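Local coordinates for protein P43 (Trichuris muris, PDB 6QIX) that is the major secreted protein of a whipworm parasite, tethers to matrix and inhibits the function of interleukin-13, at residues 29-34 with 96-101; 66-71 with 110-115; 121-126 with 299-304. One frame throughout, in Å; residues are numbered along the deposited sequence.

Contact 1: 29-34 with 96-101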
loop_
_atom_site.group_PDB
_atom_site.type_symbol
_atom_site.label_atom_id
_atom_site.label_comp_id
_atom_site.label_asym_id
_atom_site.label_seq_id
_atom_site.Cartn_x
_atom_site.Cartn_y
_atom_site.Cartn_z
ATOM N N LYS A 29 22.021 16.990 5.333
ATOM C CA LYS A 29 21.739 17.376 6.705
ATOM C C LYS A 29 22.156 16.221 7.607
ATOM O O LYS A 29 22.448 15.121 7.124
ATOM C CB LYS A 29 20.252 17.704 6.856
ATOM C CG LYS A 29 19.715 18.577 5.721
ATOM C CD LYS A 29 18.593 19.481 6.202
ATOM C CE LYS A 29 18.224 20.557 5.163
ATOM N NZ LYS A 29 18.932 20.379 3.864
ATOM N N PRO A 30 22.198 16.429 8.921
ATOM C CA PRO A 30 22.737 15.381 9.797
ATOM C C PRO A 30 21.843 14.150 9.849
ATOM O O PRO A 30 20.617 14.216 9.691
ATOM C CB PRO A 30 22.845 16.060 11.174
ATOM C CG PRO A 30 21.978 17.297 11.104
ATOM C CD PRO A 30 21.906 17.690 9.638
ATOM N N TRP A 31 22.501 13.008 10.052
ATOM C CA TRP A 31 21.810 11.761 10.327
ATOM C C TRP A 31 20.955 11.885 11.580
ATOM O O TRP A 31 21.383 12.458 12.588
ATOM C CB TRP A 31 22.821 10.642 10.557
ATOM C CG TRP A 31 23.501 10.078 9.352
ATOM C CD1 TRP A 31 24.777 10.338 8.933
ATOM C CD2 TRP A 31 22.975 9.099 8.453
ATOM N NE1 TRP A 31 25.068 9.595 7.811
ATOM C CE2 TRP A 31 23.977 8.830 7.495
ATOM C CE3 TRP A 31 21.743 8.435 8.353
ATOM C CZ2 TRP A 31 23.791 7.914 6.457
ATOM C CZ3 TRP A 31 21.562 7.529 7.331
ATOM C CH2 TRP A 31 22.576 7.285 6.384
ATOM N N THR A 32 19.777 11.267 11.548
ATOM C CA THR A 32 18.949 11.199 12.740
ATOM C C THR A 32 19.537 10.199 13.735
ATOM O O THR A 32 20.500 9.491 13.447
ATOM C CB THR A 32 17.528 10.756 12.411
ATOM O OG1 THR A 32 17.564 9.455 11.813
ATOM C CG2 THR A 32 16.857 11.715 11.440
ATOM N N ASP A 33 18.928 10.138 14.915
ATOM C CA ASP A 33 19.055 8.976 15.783
ATOM C C ASP A 33 18.375 7.758 15.143
ATOM O O ASP A 33 17.706 7.854 14.110
ATOM C CB ASP A 33 18.428 9.273 17.143
ATOM C CG ASP A 33 19.334 10.102 18.039
ATOM O OD1 ASP A 33 18.824 10.673 19.043
ATOM O OD2 ASP A 33 20.560 10.190 17.754
ATOM N N CYS A 34 18.543 6.587 15.759
ATOM C CA CYS A 34 17.771 5.425 15.316
ATOM C C CYS A 34 16.285 5.698 15.518
ATOM O O CYS A 34 15.859 6.059 16.620
ATOM C CB CYS A 34 18.193 4.168 16.078
ATOM S SG CYS A 34 19.910 3.605 15.704
ATOM N N ASP A 96 15.924 13.977 -1.289
ATOM C CA ASP A 96 16.672 12.744 -1.501
ATOM C C ASP A 96 17.161 12.207 -0.160
ATOM O O ASP A 96 17.739 12.952 0.643
ATOM C CB ASP A 96 17.851 12.981 -2.458
ATOM C CG ASP A 96 18.488 11.687 -2.907
ATOM O OD1 ASP A 96 17.750 10.824 -3.418
ATOM O OD2 ASP A 96 19.714 11.513 -2.704
ATOM N N GLY A 97 16.918 10.915 0.076
ATOM C CA GLY A 97 17.205 10.318 1.366
ATOM C C GLY A 97 18.188 9.161 1.363
ATOM O O GLY A 97 18.460 8.547 0.326
ATOM N N GLU A 98 18.735 8.868 2.539
ATOM C CA GLU A 98 19.603 7.719 2.753
ATOM C C GLU A 98 19.214 7.048 4.063
ATOM O O GLU A 98 18.874 7.734 5.035
ATOM C CB GLU A 98 21.065 8.144 2.802
ATOM C CG GLU A 98 21.956 7.324 1.927
ATOM C CD GLU A 98 23.290 7.976 1.705
ATOM O OE1 GLU A 98 23.801 8.593 2.668
ATOM O OE2 GLU A 98 23.816 7.872 0.568
ATOM N N VAL A 99 19.256 5.710 4.079
ATOM C CA VAL A 99 18.864 4.922 5.242
ATOM C C VAL A 99 20.014 4.004 5.652
ATOM O O VAL A 99 20.676 3.385 4.807
ATOM C CB VAL A 99 17.586 4.112 4.941
ATOM C CG1 VAL A 99 17.373 2.982 5.919
ATOM C CG2 VAL A 99 16.338 5.015 4.954
ATOM N N GLU A 100 20.251 3.923 6.967
ATOM C CA GLU A 100 21.217 2.998 7.547
ATOM C C GLU A 100 20.520 2.242 8.665
ATOM O O GLU A 100 20.092 2.846 9.658
ATOM C CB GLU A 100 22.454 3.721 8.097
ATOM C CG GLU A 100 23.525 2.800 8.654
ATOM C CD GLU A 100 24.669 3.575 9.323
ATOM O OE1 GLU A 100 24.862 4.770 8.991
ATOM O OE2 GLU A 100 25.372 2.988 10.172
ATOM N N VAL A 101 20.440 0.927 8.522
ATOM C CA VAL A 101 19.762 0.113 9.519
ATOM C C VAL A 101 20.559 0.113 10.816
ATOM O O VAL A 101 21.794 0.069 10.819
ATOM C CB VAL A 101 19.582 -1.322 8.997
ATOM C CG1 VAL A 101 19.135 -2.218 10.093
ATOM C CG2 VAL A 101 18.590 -1.377 7.837
#
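Trp31 reaches from the irregular segment 29-34 to the backbone of strand 96-101 between Glu98 and Glu100. With CG anti to the carbonyl carbon (chi1 -76°), the indole is carried over to the strand. CB itself does not point at the strand, and the outer carbons of the six-membered ring make the contact. CZ3 comes closest. It sits 3.5 Å from Glu98 O, approached obliquely, and 3.9 Å from Glu100 N. The carbonyl carbon of Val99 faces the same atom at the ring edge. The next carbon, CH2, lies 4.0 Å from Glu100 CB. CZ2 then meets the acid groups. Glu98 OE1 is 3.8 Å from CZ2, and the carboxylate plane of Glu98 is tilted 19° from that of the indole. Glu100 is turned differently. Its chain is extended, and OE1 hangs over one ring face, toward the rim, with the carboxylate almost perpendicular to the indole at 89°. The two segments share no hydrogen bond, so this is a packing contact at the protein surface. The main polar partner of Glu98 lies on strand 79-85, where Arg82 NE forms a salt bridge with OE1. Trp31 also touches Lys80 and Arg82 of that strand. Backbone hydrogen bonds join segment 29-34 to strand 79-85, and strand 79-85 to strand 95-101. A disulfide joins Cys34 to Cys102, the residue after the second segment. A WxxWxxC sequence (Trp28, Trp31, Cys34) on an irregular segment, set against an antiparallel pair with arginines, is consistent with a thrombospondin type 1 repeat.

Contact 2: 66-71 with 110-115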
loop_
_atom_site.group_PDB
_atom_site.type_symbol
_atom_site.label_atom_id
_atom_site.label_comp_id
_atom_site.label_asym_id
_atom_site.label_seq_id
_atom_site.Cartn_x
_atom_site.Cartn_y
_atom_site.Cartn_z
ATOM N N HIS A 66 -6.528 -1.246 18.494
ATOM C CA HIS A 66 -6.808 -0.574 19.756
ATOM C C HIS A 66 -6.312 -1.391 20.938
ATOM O O HIS A 66 -6.537 -2.601 21.023
ATOM C CB HIS A 66 -8.316 -0.326 19.892
ATOM C CG HIS A 66 -8.729 0.141 21.258
ATOM N ND1 HIS A 66 -9.445 -0.648 22.135
ATOM C CD2 HIS A 66 -8.507 1.311 21.906
ATOM C CE1 HIS A 66 -9.648 0.015 23.262
ATOM N NE2 HIS A 66 -9.089 1.206 23.148
ATOM N N GLY A 67 -5.618 -0.718 21.842
ATOM C CA GLY A 67 -5.160 -1.344 23.054
ATOM C C GLY A 67 -3.769 -1.935 22.997
ATOM O O GLY A 67 -3.284 -2.437 24.023
ATOM N N HIS A 68 -3.107 -1.913 21.848
ATOM C CA HIS A 68 -1.821 -2.572 21.728
ATOM C C HIS A 68 -0.703 -1.545 21.764
ATOM O O HIS A 68 -0.708 -0.583 20.991
ATOM C CB HIS A 68 -1.751 -3.409 20.456
ATOM C CG HIS A 68 -2.524 -4.690 20.543
ATOM N ND1 HIS A 68 -1.979 -5.858 21.039
ATOM C CD2 HIS A 68 -3.806 -4.982 20.212
ATOM C CE1 HIS A 68 -2.888 -6.819 20.987
ATOM N NE2 HIS A 68 -4.003 -6.313 20.487
ATOM N N LYS A 69 0.238 -1.758 22.679
ATOM C CA LYS A 69 1.412 -0.918 22.834
ATOM C C LYS A 69 2.419 -1.229 21.736
ATOM O O LYS A 69 2.510 -2.360 21.263
ATOM C CB LYS A 69 2.044 -1.156 24.207
ATOM C CG LYS A 69 1.048 -1.012 25.376
ATOM C CD LYS A 69 1.494 -1.775 26.636
ATOM C CE LYS A 69 0.381 -1.839 27.696
ATOM N NZ LYS A 69 0.895 -1.810 29.109
ATOM N N THR A 70 3.140 -0.209 21.304
ATOM C CA THR A 70 4.168 -0.451 20.309
ATOM C C THR A 70 5.424 -0.955 21.005
ATOM O O THR A 70 5.884 -0.336 21.971
ATOM C CB THR A 70 4.497 0.789 19.493
ATOM O OG1 THR A 70 5.204 1.724 20.300
ATOM C CG2 THR A 70 3.251 1.438 18.999
ATOM N N PRO A 71 5.987 -2.072 20.576
ATOM C CA PRO A 71 7.154 -2.620 21.296
ATOM C C PRO A 71 8.378 -1.770 21.034
ATOM O O PRO A 71 8.378 -0.951 20.111
ATOM C CB PRO A 71 7.313 -4.025 20.707
ATOM C CG PRO A 71 6.720 -3.923 19.352
ATOM C CD PRO A 71 5.570 -2.943 19.461
ATOM N N THR A 110 7.766 -8.785 18.235
ATOM C CA THR A 110 6.499 -9.453 18.512
ATOM C C THR A 110 5.376 -8.419 18.383
ATOM O O THR A 110 5.351 -7.437 19.134
ATOM C CB THR A 110 6.488 -10.066 19.909
ATOM O OG1 THR A 110 7.547 -11.039 20.015
ATOM C CG2 THR A 110 5.130 -10.726 20.140
ATOM N N LEU A 111 4.453 -8.659 17.461
ATOM C CA LEU A 111 3.390 -7.728 17.108
ATOM C C LEU A 111 2.043 -8.434 17.075
ATOM O O LEU A 111 1.970 -9.640 16.838
ATOM C CB LEU A 111 3.662 -7.096 15.722
ATOM C CG LEU A 111 4.880 -6.205 15.647
ATOM C CD1 LEU A 111 5.317 -5.923 14.219
ATOM C CD2 LEU A 111 4.547 -4.930 16.389
ATOM N N PRO A 112 0.948 -7.703 17.331
ATOM C CA PRO A 112 -0.380 -8.320 17.228
ATOM C C PRO A 112 -0.776 -8.590 15.791
ATOM O O PRO A 112 -0.339 -7.902 14.854
ATOM C CB PRO A 112 -1.315 -7.272 17.852
ATOM C CG PRO A 112 -0.644 -5.963 17.524
ATOM C CD PRO A 112 0.876 -6.263 17.663
ATOM N N LYS A 113 -1.644 -9.580 15.617
ATOM C CA LYS A 113 -2.294 -9.749 14.320
ATOM C C LYS A 113 -3.192 -8.559 14.030
ATOM O O LYS A 113 -3.857 -8.056 14.928
ATOM C CB LYS A 113 -3.112 -11.031 14.290
ATOM C CG LYS A 113 -2.225 -12.262 14.457
ATOM C CD LYS A 113 -2.997 -13.483 14.912
ATOM C CE LYS A 113 -4.009 -13.895 13.880
ATOM N NZ LYS A 113 -4.340 -15.319 14.031
ATOM N N LEU A 114 -3.223 -8.115 12.750
ATOM C CA LEU A 114 -4.096 -7.004 12.330
ATOM C C LEU A 114 -5.460 -7.530 11.899
ATOM O O LEU A 114 -5.542 -8.583 11.247
ATOM C CB LEU A 114 -3.459 -6.222 11.163
ATOM C CG LEU A 114 -2.038 -5.748 11.456
ATOM C CD1 LEU A 114 -1.351 -5.155 10.221
ATOM C CD2 LEU A 114 -2.077 -4.778 12.612
ATOM N N PRO A 115 -6.542 -6.799 12.202
ATOM C CA PRO A 115 -7.874 -7.216 11.736
ATOM C C PRO A 115 -7.878 -7.482 10.235
ATOM O O PRO A 115 -7.416 -6.656 9.445
ATOM C CB PRO A 115 -8.784 -6.029 12.110
ATOM C CG PRO A 115 -8.061 -5.322 13.244
ATOM C CD PRO A 115 -6.562 -5.603 13.055
#
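His68 turns its ring onto Pro112 because its CG lies anti to the carbonyl carbon (chi1 -75°). Leu111 takes the same first rotamer (chi1 -66°), which lets its CD2 meet Pro71. The contact lays an irregular loop, 66-71, beside strand 109-112, an outer strand of a three-stranded antiparallel sheet. The chains run in nearly opposite directions, 164° apart. Their backbones are too far apart to pair as strands, with His68 CA and Pro112 CA 7.4 Å from each other. Side chains fill the gap instead, at two places. At the first, Pro112 CB makes a CH-pi contact over one face of the imidazole, 3.6 Å from the ring centroid of His68. The CB is displaced toward the rim, on the side of ND1 and CE1. Pro112 CG lies slightly farther off, 3.8 Å from both CG and ND1 of His68. The proline is buried, while the histidine above it is exposed. At the second place, Pro71 and Leu111 cross at about a right angle. Pro71 CD and CG both lie 3.8 Å from Leu111 CD2. Leu111 also packs on Tyr121 and on Cys166 of strand 163-168, so its side chain links the loop to the sheet. The hydroxyl of Thr110 serves the sheet too, through a hydrogen bond to Lys165 NZ. Pro71 CG also lies 3.8 Å from the carbonyl O of Thr110.

Contact 3: 121-126 with 299-304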
loop_
_atom_site.group_PDB
_atom_site.type_symbol
_atom_site.label_atom_id
_atom_site.label_comp_id
_atom_site.label_asym_id
_atom_site.label_seq_id
_atom_site.Cartn_x
_atom_site.Cartn_y
_atom_site.Cartn_z
ATOM N N TYR A 121 2.157 -6.541 8.223
ATOM C CA TYR A 121 3.023 -5.369 8.348
ATOM C C TYR A 121 3.842 -5.073 7.098
ATOM O O TYR A 121 4.285 -3.931 6.912
ATOM C CB TYR A 121 3.933 -5.573 9.542
ATOM C CG TYR A 121 3.120 -5.630 10.808
ATOM C CD1 TYR A 121 2.746 -4.456 11.431
ATOM C CD2 TYR A 121 2.670 -6.823 11.334
ATOM C CE1 TYR A 121 2.009 -4.442 12.553
ATOM C CE2 TYR A 121 1.909 -6.841 12.529
ATOM C CZ TYR A 121 1.586 -5.642 13.126
ATOM O OH TYR A 121 0.827 -5.592 14.259
ATOM N N ALA A 122 4.035 -6.046 6.228
ATOM C CA ALA A 122 4.809 -5.786 5.015
ATOM C C ALA A 122 4.058 -5.009 3.952
ATOM O O ALA A 122 4.707 -4.427 3.062
ATOM C CB ALA A 122 5.284 -7.090 4.371
ATOM N N PHE A 123 2.734 -4.984 3.984
ATOM C CA PHE A 123 2.012 -4.343 2.880
ATOM C C PHE A 123 1.022 -3.280 3.332
ATOM O O PHE A 123 0.385 -2.642 2.466
ATOM C CB PHE A 123 1.305 -5.402 2.007
ATOM C CG PHE A 123 0.497 -6.398 2.786
ATOM C CD1 PHE A 123 -0.822 -6.124 3.109
ATOM C CD2 PHE A 123 1.063 -7.599 3.193
ATOM C CE1 PHE A 123 -1.557 -7.000 3.837
ATOM C CE2 PHE A 123 0.328 -8.503 3.926
ATOM C CZ PHE A 123 -0.997 -8.207 4.235
ATOM N N ILE A 124 0.881 -3.038 4.647
ATOM C CA ILE A 124 -0.023 -1.955 5.070
ATOM C C ILE A 124 0.423 -0.602 4.501
ATOM O O ILE A 124 -0.403 0.322 4.333
ATOM C CB ILE A 124 -0.158 -1.892 6.606
ATOM C CG1 ILE A 124 1.203 -1.724 7.271
ATOM C CG2 ILE A 124 -0.871 -3.119 7.094
ATOM C CD1 ILE A 124 1.143 -1.852 8.770
ATOM N N ASN A 125 1.706 -0.449 4.194
ATOM C CA ASN A 125 2.171 0.853 3.728
ATOM C C ASN A 125 1.576 1.243 2.383
ATOM O O ASN A 125 1.653 2.420 2.020
ATOM C CB ASN A 125 3.698 0.898 3.689
ATOM C CG ASN A 125 4.326 -0.035 2.653
ATOM O OD1 ASN A 125 3.671 -0.884 2.025
ATOM N ND2 ASN A 125 5.644 0.102 2.503
ATOM N N GLU A 126 0.965 0.299 1.661
ATOM C CA GLU A 126 0.360 0.634 0.377
ATOM C C GLU A 126 -0.717 1.708 0.533
ATOM O O GLU A 126 -0.990 2.462 -0.412
ATOM C CB GLU A 126 -0.232 -0.618 -0.280
ATOM C CG GLU A 126 0.781 -1.641 -0.770
ATOM C CD GLU A 126 1.632 -1.199 -1.982
ATOM O OE1 GLU A 126 1.198 -0.326 -2.778
ATOM O OE2 GLU A 126 2.762 -1.775 -2.126
ATOM N N LYS A 299 -14.458 -9.143 3.705
ATOM C CA LYS A 299 -14.632 -10.528 3.299
ATOM C C LYS A 299 -13.493 -10.961 2.383
ATOM O O LYS A 299 -12.907 -12.034 2.571
ATOM C CB LYS A 299 -15.997 -10.701 2.630
ATOM C CG LYS A 299 -16.205 -12.075 1.998
ATOM C CD LYS A 299 -16.291 -13.149 3.040
ATOM C CE LYS A 299 -17.171 -14.318 2.588
ATOM N NZ LYS A 299 -17.421 -15.218 3.750
ATOM N N ILE A 300 -13.148 -10.130 1.396
ATOM C CA ILE A 300 -12.067 -10.505 0.482
ATOM C C ILE A 300 -10.757 -10.736 1.241
ATOM O O ILE A 300 -10.032 -11.704 0.971
ATOM C CB ILE A 300 -11.892 -9.449 -0.621
ATOM C CG1 ILE A 300 -13.087 -9.449 -1.575
ATOM C CG2 ILE A 300 -10.606 -9.743 -1.414
ATOM C CD1 ILE A 300 -13.276 -8.130 -2.320
ATOM N N TRP A 301 -10.434 -9.864 2.205
ATOM C CA TRP A 301 -9.205 -10.032 2.982
ATOM C C TRP A 301 -9.297 -11.209 3.936
ATOM O O TRP A 301 -8.325 -11.965 4.078
ATOM C CB TRP A 301 -8.890 -8.740 3.720
ATOM C CG TRP A 301 -8.195 -7.773 2.800
ATOM C CD1 TRP A 301 -8.730 -6.707 2.128
ATOM C CD2 TRP A 301 -6.823 -7.850 2.400
ATOM N NE1 TRP A 301 -7.760 -6.105 1.355
ATOM C CE2 TRP A 301 -6.584 -6.802 1.486
ATOM C CE3 TRP A 301 -5.782 -8.727 2.702
ATOM C CZ2 TRP A 301 -5.318 -6.580 0.917
ATOM C CZ3 TRP A 301 -4.527 -8.493 2.144
ATOM C CH2 TRP A 301 -4.300 -7.412 1.289
ATOM N N ASP A 302 -10.449 -11.422 4.573
ATOM C CA ASP A 302 -10.574 -12.607 5.417
ATOM C C ASP A 302 -10.313 -13.859 4.593
ATOM O O ASP A 302 -9.605 -14.785 5.040
ATOM C CB ASP A 302 -11.978 -12.669 6.046
ATOM C CG ASP A 302 -12.165 -11.695 7.220
ATOM O OD1 ASP A 302 -11.162 -11.191 7.763
ATOM O OD2 ASP A 302 -13.336 -11.403 7.597
ATOM N N ASP A 303 -10.891 -13.912 3.382
ATOM C CA ASP A 303 -10.726 -15.084 2.529
ATOM C C ASP A 303 -9.277 -15.242 2.066
ATOM O O ASP A 303 -8.743 -16.364 2.044
ATOM C CB ASP A 303 -11.672 -14.995 1.340
ATOM C CG ASP A 303 -13.144 -15.157 1.757
ATOM O OD1 ASP A 303 -14.040 -14.887 0.925
ATOM O OD2 ASP A 303 -13.409 -15.561 2.921
ATOM N N PHE A 304 -8.619 -14.135 1.708
ATOM C CA PHE A 304 -7.214 -14.215 1.318
ATOM C C PHE A 304 -6.355 -14.722 2.475
ATOM O O PHE A 304 -5.477 -15.578 2.300
ATOM C CB PHE A 304 -6.683 -12.849 0.840
ATOM C CG PHE A 304 -5.182 -12.834 0.729
ATOM C CD1 PHE A 304 -4.556 -13.530 -0.298
ATOM C CD2 PHE A 304 -4.398 -12.188 1.679
ATOM C CE1 PHE A 304 -3.153 -13.596 -0.394
ATOM C CE2 PHE A 304 -2.994 -12.255 1.601
ATOM C CZ PHE A 304 -2.362 -12.941 0.560
#
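Phe123 and Trp301 meet ring to ring in the protein core and carry this contact alone. Phe123 starts a type I beta turn, 123-126, that leads into helix 126-129. Trp301 projects from helix 292-310, so the contact packs a turn against a helix. The tight part is small. Phe123 CE1 lies 3.7 Å from Trp301 CZ3 and 3.8 Å from Trp301 CH2. The two side chains come from opposite directions. With chi1 at 49°, CG of Phe123 sits between its backbone N and carbonyl carbon, and CB points at the helix. The rest of the ring pair is loose. The planes are only 11° apart, but the rings are slid past each other and barely overlap. The centroid of the Phe123 ring is 5.6 Å from that of the six-membered ring of Trp301. Helix 315-325 adds cover, with Ala322 and Asp319 touching Phe123. Met326 touches Trp301. A diethylene glycol molecule, probably from the crystallisation liquor, also lies close to the Trp301 side chain. The turn itself is closed by Glu126 N, which donates to Phe123 O at 3.1 Å.

Overall arrangement
From the N terminus, segment 29-34 comes first, then 66-71. Contact 1 closes when strand 95-101 returns to 29-34. Contact 2 closes just afterwards, when 110-115 meets 66-71. These two closures therefore cross, with strands 95-101 and 109-112 following each other in the chain. Contact 3 opens next, at 121-126, and spans much the longest loop before helix 292-310 closes it. It is in series with the other two. Contacts 2 and 3 touch mainly through Tyr121, whose OH probably hydrogen-bonds Pro112 O, and through Leu114 on Ile124. Contact 1 stands apart at one end of the molecule, its centre about 27 Å from that of contact 2. Contact 3 ties the turn after strand 109-112 to helix 292-310.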